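Local coordinates for spike protein P1 (Pseudoalteromonas phage pm2, PDB 2VVE), which serves as the receptor-binding spike at the fivefold vertices of the virion, its C-terminal part carrying the receptor-binding activity, at residues 11-17 and 247-253; 29-33 and 73-77; 89-93 and 114-118; 127-132 and 236-241; 159-164 and 197-203. The contacts are given in a common frame with arbitrary orientation. Where two conformers were deposited one is given. Residues are numbered along the deposited sequence.

Contact 1: residues 11-17 and 247-253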
# COMPACT_ATOMS: atom_id res chain seq x y z
N ASP A 11 -5.98 10.59 31.57
CA ASP A 11 -4.54 10.47 31.34
C ASP A 11 -4.19 9.64 30.13
O ASP A 11 -4.81 8.61 29.86
CB ASP A 11 -3.87 9.85 32.57
CG ASP A 11 -3.48 10.88 33.62
OD1 ASP A 11 -4.16 11.93 33.73
OD2 ASP A 11 -2.48 10.64 34.34
N VAL A 12 -3.18 10.11 29.38
CA VAL A 12 -2.54 9.30 28.33
C VAL A 12 -1.13 8.95 28.78
O VAL A 12 -0.44 9.77 29.41
CB VAL A 12 -2.47 10.00 26.94
CG1 VAL A 12 -3.78 9.84 26.19
CG2 VAL A 12 -2.10 11.48 27.07
N ASN A 13 -0.71 7.74 28.49
CA ASN A 13 0.65 7.31 28.79
C ASN A 13 1.13 6.49 27.60
O ASN A 13 0.45 5.54 27.20
CB ASN A 13 0.68 6.47 30.08
CG ASN A 13 2.10 6.26 30.61
OD1 ASN A 13 2.94 7.16 30.59
ND2 ASN A 13 2.37 5.05 31.11
N SER A 14 2.29 6.86 27.05
CA SER A 14 2.85 6.21 25.86
C SER A 14 4.17 5.54 26.22
O SER A 14 5.03 6.13 26.89
CB SER A 14 3.08 7.22 24.72
OG SER A 14 1.85 7.75 24.25
N PHE A 15 4.34 4.30 25.77
CA PHE A 15 5.54 3.55 26.13
C PHE A 15 5.73 2.36 25.21
O PHE A 15 4.90 2.11 24.33
CB PHE A 15 5.46 3.09 27.60
CG PHE A 15 4.29 2.19 27.90
CD1 PHE A 15 4.44 0.80 27.87
CD2 PHE A 15 3.04 2.72 28.22
CE1 PHE A 15 3.35 -0.04 28.15
CE2 PHE A 15 1.94 1.88 28.48
CZ PHE A 15 2.10 0.51 28.45
N GLN A 16 6.82 1.64 25.40
CA GLN A 16 7.16 0.50 24.56
C GLN A 16 7.20 -0.76 25.40
O GLN A 16 7.70 -0.74 26.53
CB GLN A 16 8.52 0.71 23.86
CG GLN A 16 8.53 1.78 22.74
CD GLN A 16 8.35 3.21 23.26
OE1 GLN A 16 9.01 3.62 24.21
NE2 GLN A 16 7.43 3.96 22.65
N ILE A 17 6.66 -1.85 24.86
CA ILE A 17 6.76 -3.15 25.54
C ILE A 17 7.73 -4.08 24.80
O ILE A 17 7.60 -4.27 23.58
CB ILE A 17 5.39 -3.85 25.68
CG1 ILE A 17 4.51 -3.12 26.71
CG2 ILE A 17 5.56 -5.34 26.08
CD1 ILE A 17 3.02 -3.49 26.60
N ALA A 247 6.66 -3.32 20.97
CA ALA A 247 5.29 -2.90 20.67
C ALA A 247 5.07 -1.49 21.17
O ALA A 247 5.49 -1.15 22.28
CB ALA A 247 4.28 -3.86 21.31
N GLN A 248 4.46 -0.66 20.34
CA GLN A 248 4.20 0.74 20.68
C GLN A 248 2.84 0.80 21.36
O GLN A 248 1.87 0.25 20.81
CB GLN A 248 4.18 1.60 19.40
CG GLN A 248 5.49 1.58 18.59
CD GLN A 248 6.65 2.16 19.37
OE1 GLN A 248 6.49 3.11 20.14
NE2 GLN A 248 7.85 1.59 19.17
N ILE A 249 2.75 1.44 22.52
CA ILE A 249 1.51 1.50 23.28
C ILE A 249 1.16 2.92 23.67
O ILE A 249 1.97 3.63 24.24
CB ILE A 249 1.56 0.67 24.62
CG1 ILE A 249 2.27 -0.68 24.45
CG2 ILE A 249 0.14 0.55 25.26
CD1 ILE A 249 1.55 -1.69 23.56
N LEU A 250 -0.06 3.32 23.33
CA LEU A 250 -0.68 4.50 23.90
C LEU A 250 -1.83 3.99 24.75
O LEU A 250 -2.76 3.35 24.24
CB LEU A 250 -1.16 5.44 22.79
CG LEU A 250 -1.86 6.69 23.33
CD1 LEU A 250 -1.41 7.91 22.57
CD2 LEU A 250 -3.38 6.54 23.30
N MET A 251 -1.76 4.26 26.05
CA MET A 251 -2.76 3.82 27.00
C MET A 251 -3.54 5.01 27.57
O MET A 251 -2.94 6.03 27.91
CB MET A 251 -2.06 3.09 28.16
CG MET A 251 -3.04 2.51 29.14
SD MET A 251 -2.18 1.57 30.41
CE MET A 251 -1.48 0.24 29.46
N GLU A 252 -4.85 4.84 27.70
CA GLU A 252 -5.72 5.83 28.33
C GLU A 252 -6.38 5.24 29.58
O GLU A 252 -6.87 4.11 29.57
CB GLU A 252 -6.78 6.32 27.36
CG GLU A 252 -6.19 6.68 25.98
CD GLU A 252 -7.24 7.10 24.97
OE1 GLU A 252 -8.44 6.94 25.24
OE2 GLU A 252 -6.85 7.61 23.91
N ARG A 253 -6.36 6.02 30.65
CA ARG A 253 -6.85 5.59 31.96
C ARG A 253 -7.66 6.68 32.65
O ARG A 253 -7.46 7.87 32.38
CB ARG A 253 -5.68 5.19 32.87
CG ARG A 253 -4.93 3.93 32.44
CD ARG A 253 -3.75 3.64 33.37
NE ARG A 253 -2.74 4.69 33.27
CZ ARG A 253 -1.69 4.80 34.06
NH1 ARG A 253 -1.49 3.93 35.04
NH2 ARG A 253 -0.83 5.80 33.87
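Eight backbone hydrogen bonds join D11, N13, F15 and I17 to R253, M251, I249 and A247 in reciprocal pairs; the shortest runs from M251 N to N13 O at 2.8 Å. A side-chain bond, Q16 NE2 to Q248 OE1 at 2.8 Å, joins a non-hydrogen-bonded pair. The short axes lie 4.6 Å apart at 160°, so the strands are antiparallel, and weak CA-H...O contacts such as S14 CA to I249 O (3.2 Å) fill the gaps. Strand 245-253 sits between 11-19 and 33-39, as in the BIDG sheet of a jelly roll; it closes this domain after a second one has intervened in the chain. F15, I249, M251 and I17 share one face. I249 CB stands 4.0 Å above the F15 ring centroid, and M251 CE touches the ring edge, 3.7 Å from F15 CZ. On the other face, S14 OG bonds to I46 of a neighbouring subunit, while E252 OE2 forms a salt bridge with R35 of its own chain and accepts from N73 N of that neighbour.

Contact 2: residues 29-33 and 73-77; sequences EDASR and NTFGS
Two loops at one end of the jelly-roll sandwich meet here: 29-33 leads into strand 33-39, while the loop 73-77 follows strand 69-72. Neither forms regular strand pairing; CA atoms come closest at E29-G76 (4.1 Å) and R33-F75 (5.3 Å). D30 to R33 form a type I turn closed by R33 N to D30 O (3.0 Å). An Asx turn supports it: D30 OD1, with chi1 t, accepts from S32 N at 3.0 Å and from S32 OG at 2.6 Å.

Across the loops, D30 N donates to F75 O (2.8 Å), and E29 CA lies 3.3 Å from F75 O. R33 runs out with chi1 and chi2 t, then bends at chi3 p (76°), bringing NH2 to G76 O (2.7 Å) and weakly to T74 O (3.2 Å), with F75 CA over one guanidinium face; its NH1 reaches P28 O.

The F75 ring (chi1 p) rests near A31 and E29, with F75 CD1 4.1 Å from A31 CA. V12 of a neighbouring subunit packs on T74.

Of two waters, one links R33 NE (2.9 Å) to T74 O (2.7 Å); the other accepts from S77 N at 2.9 Å and donates to E29 OE1 at 2.8 Å.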
# COMPACT_ATOMS: atom_id res chain seq x y z
N GLU A 29 -4.32 -6.99 34.24
CA GLU A 29 -5.61 -6.49 34.71
C GLU A 29 -5.35 -5.18 35.44
O GLU A 29 -4.51 -5.11 36.34
CB GLU A 29 -6.33 -7.48 35.62
CG GLU A 29 -7.74 -7.00 36.03
CD GLU A 29 -8.56 -8.05 36.75
OE1 GLU A 29 -8.54 -9.23 36.33
OE2 GLU A 29 -9.25 -7.68 37.73
N ASP A 30 -6.08 -4.14 35.04
CA ASP A 30 -5.86 -2.80 35.57
C ASP A 30 -7.18 -2.05 35.46
O ASP A 30 -7.56 -1.60 34.38
CB ASP A 30 -4.73 -2.14 34.76
CG ASP A 30 -4.47 -0.70 35.18
OD1 ASP A 30 -5.22 -0.14 36.01
OD2 ASP A 30 -3.51 -0.12 34.64
N ALA A 31 -7.87 -1.92 36.60
CA ALA A 31 -9.19 -1.29 36.67
C ALA A 31 -9.20 0.14 36.11
O ALA A 31 -10.25 0.63 35.69
CB ALA A 31 -9.71 -1.30 38.10
N SER A 32 -8.05 0.81 36.09
CA SER A 32 -8.00 2.19 35.62
C SER A 32 -8.00 2.29 34.09
O SER A 32 -8.42 3.32 33.53
CB SER A 32 -6.83 2.97 36.25
OG SER A 32 -5.56 2.42 35.91
N ARG A 33 -7.58 1.22 33.42
CA ARG A 33 -7.38 1.27 31.96
C ARG A 33 -8.69 1.18 31.17
O ARG A 33 -9.49 0.27 31.36
CB ARG A 33 -6.40 0.18 31.50
CG ARG A 33 -5.97 0.35 30.05
CD ARG A 33 -5.02 -0.78 29.64
NE ARG A 33 -5.76 -2.03 29.42
CZ ARG A 33 -5.62 -3.13 30.15
NH1 ARG A 33 -4.75 -3.19 31.16
NH2 ARG A 33 -6.34 -4.20 29.85
N ASN A 73 -9.93 -2.51 24.34
CA ASN A 73 -10.69 -1.62 25.22
C ASN A 73 -11.12 -2.26 26.53
O ASN A 73 -12.03 -1.78 27.20
CB ASN A 73 -11.93 -1.06 24.51
CG ASN A 73 -11.60 -0.09 23.38
OD1 ASN A 73 -10.44 0.18 23.08
ND2 ASN A 73 -12.64 0.42 22.74
N THR A 74 -10.46 -3.35 26.91
CA THR A 74 -10.78 -4.06 28.14
C THR A 74 -9.96 -3.48 29.30
O THR A 74 -9.03 -2.69 29.08
CB THR A 74 -10.44 -5.55 28.02
OG1 THR A 74 -9.03 -5.70 27.74
CG2 THR A 74 -11.22 -6.16 26.91
N PHE A 75 -10.31 -3.88 30.52
CA PHE A 75 -9.44 -3.59 31.66
C PHE A 75 -8.77 -4.86 32.18
O PHE A 75 -8.00 -4.81 33.13
CB PHE A 75 -10.17 -2.85 32.79
CG PHE A 75 -11.23 -3.68 33.50
CD1 PHE A 75 -10.92 -4.43 34.63
CD2 PHE A 75 -12.55 -3.66 33.06
CE1 PHE A 75 -11.90 -5.18 35.28
CE2 PHE A 75 -13.53 -4.41 33.70
CZ PHE A 75 -13.20 -5.16 34.82
N GLY A 76 -9.08 -5.99 31.55
CA GLY A 76 -8.56 -7.28 31.99
C GLY A 76 -7.18 -7.58 31.42
O GLY A 76 -6.59 -6.76 30.71
N SER A 77 -6.68 -8.78 31.75
CA SER A 77 -5.42 -9.31 31.24
C SER A 77 -5.54 -9.57 29.74
O SER A 77 -6.61 -9.98 29.27
CB SER A 77 -5.06 -10.62 31.97
OG SER A 77 -3.86 -11.17 31.45
O HOH W 1 -8.24 -10.28 33.73
O HOH W 2 -7.52 -1.29 27.28

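Contact 3: residues 89-93 and 114-118; sequences VFKEY and PFFDI
A classic beta bulge, F90 and K91 both facing V234 of strand 229-236, distinguishes this contact: F90 has phi/psi of -82/-50°, and both side chains leave the backbone toward 114-118. The topology is that of a second jelly roll, and the contact joins its two sheets, from edge strand 88-91 across to strand 116-120. The short axes pass 7.8 Å apart at 146°, and F90 CA lies 7.1 Å from F116 CA, too far for backbone pairing.

Aromatic rings fill the gap. F90 (chi1 m) and F116 (chi1 p) have planes at 22° and centroids 5.0 Å apart but are slid so that they barely overlap; instead, F90 CB sits 3.9 Å over the F116 centroid, a CH-pi contact. F90 CE1 also touches I118 CG1 (3.9 Å), K91 CG meets F116 CB (3.8 Å), and Y93 CE1 meets P114 CB (3.9 Å).

The polar links run through water to F115 O. One water, 2.6 Å from F115 O, accepts weakly from K91 NZ at 3.3 Å; another lies 2.7 Å from F115 O and 2.8 Å from Y93 OH.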
# COMPACT_ATOMS: atom_id res chain seq x y z
N VAL A 89 19.14 -15.97 16.98
CA VAL A 89 20.13 -16.62 16.13
C VAL A 89 20.08 -15.96 14.76
O VAL A 89 19.04 -15.98 14.09
CB VAL A 89 19.88 -18.15 16.00
CG1 VAL A 89 20.91 -18.79 15.06
CG2 VAL A 89 19.92 -18.81 17.37
N PHE A 90 21.20 -15.37 14.36
CA PHE A 90 21.25 -14.64 13.10
C PHE A 90 21.47 -15.59 11.94
O PHE A 90 20.75 -15.53 10.94
CB PHE A 90 22.33 -13.57 13.14
CG PHE A 90 22.01 -12.44 14.08
CD1 PHE A 90 21.03 -11.51 13.76
CD2 PHE A 90 22.70 -12.30 15.29
CE1 PHE A 90 20.73 -10.46 14.62
CE2 PHE A 90 22.41 -11.24 16.16
CZ PHE A 90 21.42 -10.33 15.82
N LYS A 91 22.47 -16.46 12.08
CA LYS A 91 22.84 -17.40 11.03
C LYS A 91 23.48 -18.62 11.67
O LYS A 91 24.07 -18.55 12.76
CB LYS A 91 23.87 -16.77 10.07
CG LYS A 91 23.35 -15.74 9.09
CD LYS A 91 22.53 -16.37 7.96
CE LYS A 91 22.00 -15.28 7.05
NZ LYS A 91 20.92 -15.72 6.12
N GLU A 92 23.36 -19.74 10.97
CA GLU A 92 24.20 -20.91 11.24
C GLU A 92 24.84 -21.28 9.92
O GLU A 92 24.16 -21.39 8.91
CB GLU A 92 23.39 -22.07 11.80
CG GLU A 92 22.77 -21.78 13.16
CD GLU A 92 21.81 -22.86 13.61
OE1 GLU A 92 22.28 -23.93 14.04
OE2 GLU A 92 20.59 -22.62 13.54
N TYR A 93 26.16 -21.43 9.93
CA TYR A 93 26.89 -21.78 8.72
C TYR A 93 27.55 -23.14 8.85
O TYR A 93 28.09 -23.49 9.90
CB TYR A 93 27.97 -20.74 8.43
CG TYR A 93 27.47 -19.35 8.15
CD1 TYR A 93 26.90 -19.02 6.91
CD2 TYR A 93 27.60 -18.33 9.10
CE1 TYR A 93 26.46 -17.72 6.64
CE2 TYR A 93 27.16 -17.03 8.83
CZ TYR A 93 26.59 -16.74 7.60
OH TYR A 93 26.16 -15.46 7.33
N PRO A 114 29.46 -14.36 2.50
CA PRO A 114 28.13 -14.32 3.12
C PRO A 114 28.00 -13.29 4.23
O PRO A 114 28.92 -13.08 5.03
CB PRO A 114 27.95 -15.75 3.65
CG PRO A 114 28.76 -16.58 2.70
CD PRO A 114 30.00 -15.73 2.49
N PHE A 115 26.84 -12.66 4.27
CA PHE A 115 26.55 -11.65 5.28
C PHE A 115 25.16 -11.85 5.87
O PHE A 115 24.35 -12.67 5.39
CB PHE A 115 26.65 -10.24 4.66
CG PHE A 115 25.67 -10.00 3.53
CD1 PHE A 115 24.33 -9.69 3.78
CD2 PHE A 115 26.10 -10.09 2.20
CE1 PHE A 115 23.44 -9.48 2.73
CE2 PHE A 115 25.22 -9.88 1.14
CZ PHE A 115 23.89 -9.57 1.41
N PHE A 116 24.88 -11.11 6.94
CA PHE A 116 23.51 -11.01 7.44
C PHE A 116 23.33 -9.57 7.90
O PHE A 116 24.31 -8.86 8.13
CB PHE A 116 23.25 -12.02 8.56
CG PHE A 116 24.05 -11.77 9.81
CD1 PHE A 116 23.52 -10.98 10.83
CD2 PHE A 116 25.33 -12.31 9.96
CE1 PHE A 116 24.24 -10.74 12.00
CE2 PHE A 116 26.07 -12.06 11.12
CZ PHE A 116 25.52 -11.27 12.14
N ASP A 117 22.08 -9.14 8.02
CA ASP A 117 21.78 -7.78 8.44
C ASP A 117 21.22 -7.76 9.86
O ASP A 117 20.48 -8.67 10.26
CB ASP A 117 20.77 -7.12 7.48
CG ASP A 117 21.35 -6.84 6.09
OD1 ASP A 117 22.58 -6.68 5.96
OD2 ASP A 117 20.57 -6.77 5.12
N ILE A 118 21.59 -6.73 10.62
CA ILE A 118 20.95 -6.46 11.92
C ILE A 118 20.16 -5.16 11.78
O ILE A 118 20.72 -4.11 11.47
CB ILE A 118 21.97 -6.30 13.08
CG1 ILE A 118 22.89 -7.52 13.17
CG2 ILE A 118 21.24 -6.03 14.42
CD1 ILE A 118 24.05 -7.34 14.17
O HOH W 3 21.84 -12.87 4.63
O HOH W 4 24.65 -15.29 4.95

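Contact 4: residues 127-132 and 236-241; sequences VPFSLK and SDDPLL
At the apolar centre, F129 (chi1 p, chi2 90°) points toward 236-241 and sets its CG 3.5 Å from L241 CD2. L240 CD1 extends the patch outward, 4.4 Å from F129 CB and 3.7 Å from V127 CG1. Both leucines lie on the first turn of a short, weakly bonded helix whose opening is closed by L241 N to D238 O (2.7 Å).

D238 is the N-cap. With chi1 t its OD1 accepts from L240 N (2.9 Å), while its OD2 accepts from S130 N (2.9 Å), so one carboxylate caps the helix and fastens it to the strand. D238 OD2 also accepts a hydrogen bond from a water (2.7 Å) that donates to P128 O (3.0 Å). The closest CA pair is S130-D238 at 5.7 Å.

S236 OG makes an ST turn, accepting from D238 N (3.2 Å), and donates to S130 O (2.7 Å), so S130 is held at both its backbone N and its O. Farthest out, K132, its chain extended beyond chi1 m, forms a salt bridge from NZ to D237 OD1 (2.9 Å), with a weak bond to D237 OD2 (3.3 Å).

In the 88-91, 229-236, 129-137, 189-195 sheet of the second jelly roll, the capped turn leaves 229-236 across the start of neighbouring strand 129-137, with L241 resting on F90 of strand 88-91 and S130 OG bonded to D192.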
# COMPACT_ATOMS: atom_id res chain seq x y z
N VAL A 127 23.00 2.06 21.63
CA VAL A 127 23.07 1.26 22.86
C VAL A 127 23.95 0.03 22.63
O VAL A 127 23.67 -0.77 21.73
CB VAL A 127 21.66 0.81 23.34
CG1 VAL A 127 21.76 -0.11 24.55
CG2 VAL A 127 20.76 2.02 23.66
N PRO A 128 25.04 -0.13 23.41
CA PRO A 128 25.93 -1.28 23.20
C PRO A 128 25.24 -2.61 23.48
O PRO A 128 24.43 -2.73 24.41
CB PRO A 128 27.07 -1.05 24.21
CG PRO A 128 26.96 0.42 24.60
CD PRO A 128 25.50 0.74 24.51
N PHE A 129 25.57 -3.62 22.67
CA PHE A 129 25.00 -4.95 22.82
C PHE A 129 26.01 -6.03 22.49
O PHE A 129 26.97 -5.79 21.75
CB PHE A 129 23.74 -5.10 21.96
CG PHE A 129 24.01 -5.05 20.47
CD1 PHE A 129 24.28 -6.22 19.76
CD2 PHE A 129 23.98 -3.83 19.79
CE1 PHE A 129 24.53 -6.18 18.39
CE2 PHE A 129 24.23 -3.78 18.42
CZ PHE A 129 24.51 -4.95 17.71
N SER A 130 25.80 -7.21 23.06
CA SER A 130 26.68 -8.36 22.83
C SER A 130 26.34 -9.09 21.53
O SER A 130 25.20 -9.50 21.33
CB SER A 130 26.59 -9.35 24.00
OG SER A 130 27.34 -10.53 23.73
N LEU A 131 27.34 -9.25 20.67
CA LEU A 131 27.23 -10.08 19.48
C LEU A 131 28.25 -11.20 19.58
O LEU A 131 29.45 -10.95 19.74
CB LEU A 131 27.44 -9.26 18.21
CG LEU A 131 27.22 -9.91 16.84
CD1 LEU A 131 25.79 -10.44 16.68
CD2 LEU A 131 27.52 -8.92 15.72
N LYS A 132 27.77 -12.43 19.45
CA LYS A 132 28.61 -13.60 19.65
C LYS A 132 28.60 -14.54 18.46
O LYS A 132 27.68 -14.51 17.64
CB LYS A 132 28.15 -14.37 20.88
CG LYS A 132 28.37 -13.66 22.21
CD LYS A 132 27.78 -14.51 23.33
CE LYS A 132 27.85 -13.81 24.69
NZ LYS A 132 27.10 -14.58 25.74
N SER A 236 22.94 -13.80 19.61
CA SER A 236 23.07 -12.95 20.78
C SER A 236 22.12 -13.47 21.85
O SER A 236 20.98 -13.80 21.54
CB SER A 236 22.73 -11.50 20.42
OG SER A 236 22.80 -10.66 21.56
N ASP A 237 22.60 -13.54 23.08
CA ASP A 237 21.72 -13.81 24.23
C ASP A 237 21.56 -12.56 25.09
O ASP A 237 21.04 -12.61 26.20
CB ASP A 237 22.17 -15.02 25.04
CG ASP A 237 23.66 -15.05 25.28
OD1 ASP A 237 24.31 -13.98 25.32
OD2 ASP A 237 24.19 -16.17 25.42
N ASP A 238 22.00 -11.42 24.55
CA ASP A 238 21.78 -10.12 25.16
C ASP A 238 20.28 -9.79 25.14
O ASP A 238 19.67 -9.78 24.07
CB ASP A 238 22.54 -9.06 24.37
CG ASP A 238 22.58 -7.71 25.08
OD1 ASP A 238 21.56 -7.28 25.65
OD2 ASP A 238 23.65 -7.07 25.05
N PRO A 239 19.69 -9.49 26.32
CA PRO A 239 18.25 -9.18 26.41
C PRO A 239 17.79 -8.06 25.47
O PRO A 239 16.61 -8.00 25.10
CB PRO A 239 18.08 -8.73 27.88
CG PRO A 239 19.22 -9.35 28.61
CD PRO A 239 20.36 -9.46 27.64
N LEU A 240 18.70 -7.17 25.08
CA LEU A 240 18.36 -6.12 24.11
C LEU A 240 18.16 -6.65 22.69
O LEU A 240 17.55 -5.98 21.85
CB LEU A 240 19.46 -5.06 24.08
CG LEU A 240 19.75 -4.27 25.35
CD1 LEU A 240 21.16 -3.68 25.27
CD2 LEU A 240 18.70 -3.18 25.58
N LEU A 241 18.69 -7.84 22.41
CA LEU A 241 18.63 -8.41 21.06
C LEU A 241 17.72 -9.61 20.98
O LEU A 241 17.23 -9.95 19.89
CB LEU A 241 20.03 -8.79 20.57
CG LEU A 241 20.84 -7.72 19.81
CD1 LEU A 241 20.30 -7.52 18.40
CD2 LEU A 241 20.83 -6.40 20.56
O HOH W 5 24.24 -4.87 26.47
O HOH W 6 25.12 -12.30 23.45

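Contact 5: residues 159-164 and 197-203; sequences ITEGDE and LSAGVHR
This is a strand-end contact within one sheet of the second jelly roll: the last residues of strand 151-160 meet the first of its antiparallel neighbour 200-208, and the loops beyond both fold against them. The nearest CA pairs are D163-H202 (4.8 Å) and E164-R203 (5.3 Å).

Strand pairing is brief. T160 N donates to R203 O (3.0 Å), with I159 CA 3.3 Å from that oxygen. The return bond is taken over by a side chain: R203 N donates to T160 OG1 (3.0 Å), and T160 OG1, placed by chi1 p, donates to G162 O (2.9 Å), holding the turn that follows. H202 (chi1 m) lies across the gap, with ND1 to T160 O at 2.8 Å and NE2 to S198 O in its own loop at 2.7 Å. Both nitrogens serve as donors, consistent with a protonated ring. G200 adopts phi 116°, where a CB would clash with the preceding carbonyl oxygen.

Around this network, I159 CG2 packs on L197 CD2 (4.2 Å), and D163 CA approaches V201 O at 2.9 Å. E164 OE2 reaches V201 CB (3.5 Å), while E164 CB lies over one face of the R203 guanidinium, 3.9 Å from R203 CZ; the charge itself is met by D117 and E109. At the open end, one water donates to E161 O (2.7 Å) and accepts from S198 N (3.1 Å).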
# COMPACT_ATOMS: atom_id res chain seq x y z
N ILE A 159 31.42 -4.90 10.07
CA ILE A 159 30.06 -4.34 10.14
C ILE A 159 30.02 -2.93 9.54
O ILE A 159 30.88 -2.09 9.83
CB ILE A 159 29.54 -4.30 11.60
CG1 ILE A 159 29.73 -5.66 12.28
CG2 ILE A 159 28.06 -3.83 11.64
CD1 ILE A 159 29.17 -5.75 13.72
N THR A 160 29.01 -2.65 8.72
CA THR A 160 28.88 -1.30 8.15
C THR A 160 28.64 -0.30 9.30
O THR A 160 27.86 -0.58 10.21
CB THR A 160 27.75 -1.20 7.10
OG1 THR A 160 26.51 -1.60 7.69
CG2 THR A 160 28.04 -2.10 5.88
N GLU A 161 29.32 0.84 9.29
CA GLU A 161 29.10 1.85 10.34
C GLU A 161 27.86 2.68 10.02
O GLU A 161 27.15 3.13 10.92
CB GLU A 161 30.32 2.76 10.53
CG GLU A 161 30.21 3.63 11.80
CD GLU A 161 31.53 4.24 12.23
OE1 GLU A 161 32.11 5.03 11.45
OE2 GLU A 161 31.98 3.93 13.36
N GLY A 162 27.63 2.90 8.73
CA GLY A 162 26.34 3.39 8.27
C GLY A 162 25.46 2.20 7.95
O GLY A 162 25.72 1.08 8.41
N ASP A 163 24.44 2.43 7.13
CA ASP A 163 23.50 1.36 6.79
C ASP A 163 24.05 0.44 5.69
O ASP A 163 25.21 0.56 5.30
CB ASP A 163 22.12 1.94 6.44
CG ASP A 163 22.16 2.90 5.26
OD1 ASP A 163 23.17 2.93 4.52
OD2 ASP A 163 21.17 3.64 5.09
N GLU A 164 23.20 -0.45 5.18
CA GLU A 164 23.63 -1.44 4.18
C GLU A 164 23.99 -0.83 2.81
O GLU A 164 24.54 -1.53 1.96
CB GLU A 164 22.59 -2.58 4.06
CG GLU A 164 21.32 -2.24 3.25
CD GLU A 164 20.26 -1.48 4.05
OE1 GLU A 164 19.06 -1.72 3.80
OE2 GLU A 164 20.62 -0.65 4.91
N LEU A 197 25.68 0.54 17.69
CA LEU A 197 25.20 0.92 16.36
C LEU A 197 24.07 1.95 16.37
O LEU A 197 23.21 1.93 17.23
CB LEU A 197 24.73 -0.31 15.59
CG LEU A 197 25.73 -1.46 15.37
CD1 LEU A 197 25.04 -2.67 14.74
CD2 LEU A 197 26.96 -1.04 14.56
N SER A 198 24.09 2.82 15.36
CA SER A 198 22.98 3.74 15.11
C SER A 198 21.75 2.96 14.65
O SER A 198 21.87 1.86 14.10
CB SER A 198 23.38 4.74 14.03
OG SER A 198 23.88 4.07 12.90
N ALA A 199 20.57 3.54 14.88
CA ALA A 199 19.32 2.95 14.44
C ALA A 199 19.36 2.71 12.94
O ALA A 199 19.97 3.48 12.19
CB ALA A 199 18.14 3.84 14.81
N GLY A 200 18.73 1.62 12.52
CA GLY A 200 18.72 1.26 11.11
C GLY A 200 19.41 -0.06 10.84
O GLY A 200 19.85 -0.76 11.76
N VAL A 201 19.51 -0.40 9.56
CA VAL A 201 20.05 -1.67 9.14
C VAL A 201 21.56 -1.57 9.03
O VAL A 201 22.09 -0.60 8.47
CB VAL A 201 19.41 -2.13 7.80
CG1 VAL A 201 20.05 -3.40 7.28
CG2 VAL A 201 17.90 -2.30 7.96
N HIS A 202 22.26 -2.55 9.60
CA HIS A 202 23.70 -2.68 9.46
C HIS A 202 23.99 -4.08 8.93
O HIS A 202 23.39 -5.06 9.35
CB HIS A 202 24.42 -2.47 10.80
CG HIS A 202 24.27 -1.09 11.35
ND1 HIS A 202 25.22 -0.10 11.17
CD2 HIS A 202 23.26 -0.51 12.05
CE1 HIS A 202 24.81 1.01 11.75
NE2 HIS A 202 23.63 0.80 12.29
N ARG A 203 24.91 -4.14 7.98
CA ARG A 203 25.29 -5.41 7.35
C ARG A 203 26.56 -5.95 8.00
O ARG A 203 27.51 -5.20 8.24
CB ARG A 203 25.48 -5.23 5.85
CG ARG A 203 25.76 -6.51 5.07
CD ARG A 203 25.28 -6.36 3.62
NE ARG A 203 23.81 -6.31 3.57
CZ ARG A 203 23.09 -6.09 2.47
NH1 ARG A 203 23.70 -5.89 1.32
NH2 ARG A 203 21.76 -6.08 2.53
O HOH W 7 26.63 2.86 13.58

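How the contacts relate
The five contacts divide between two jelly rolls. Contacts 1 and 2 belong to one and touch through R253, whose CD lies 3.3 Å from S32 OG; contacts 3, 4 and 5 belong to the other, with centres about 14 to 15 Å apart, against about 33 Å between the centres of contacts 1 and 3. Contact 1 is regular strand pairing, whereas contact 2 relies on loop backbone, an arginine and water; both also reach neighbouring subunits. Contacts 3 to 5 share apolar interior: F90 CE2 of contact 3 meets L131 CD1 of contact 4 at 3.5 Å, and L131 CD2 meets I159 CD1 of contact 5 at 4.1 Å. Their rims are polar, including the D117-R203 salt bridge joining contacts 3 and 5.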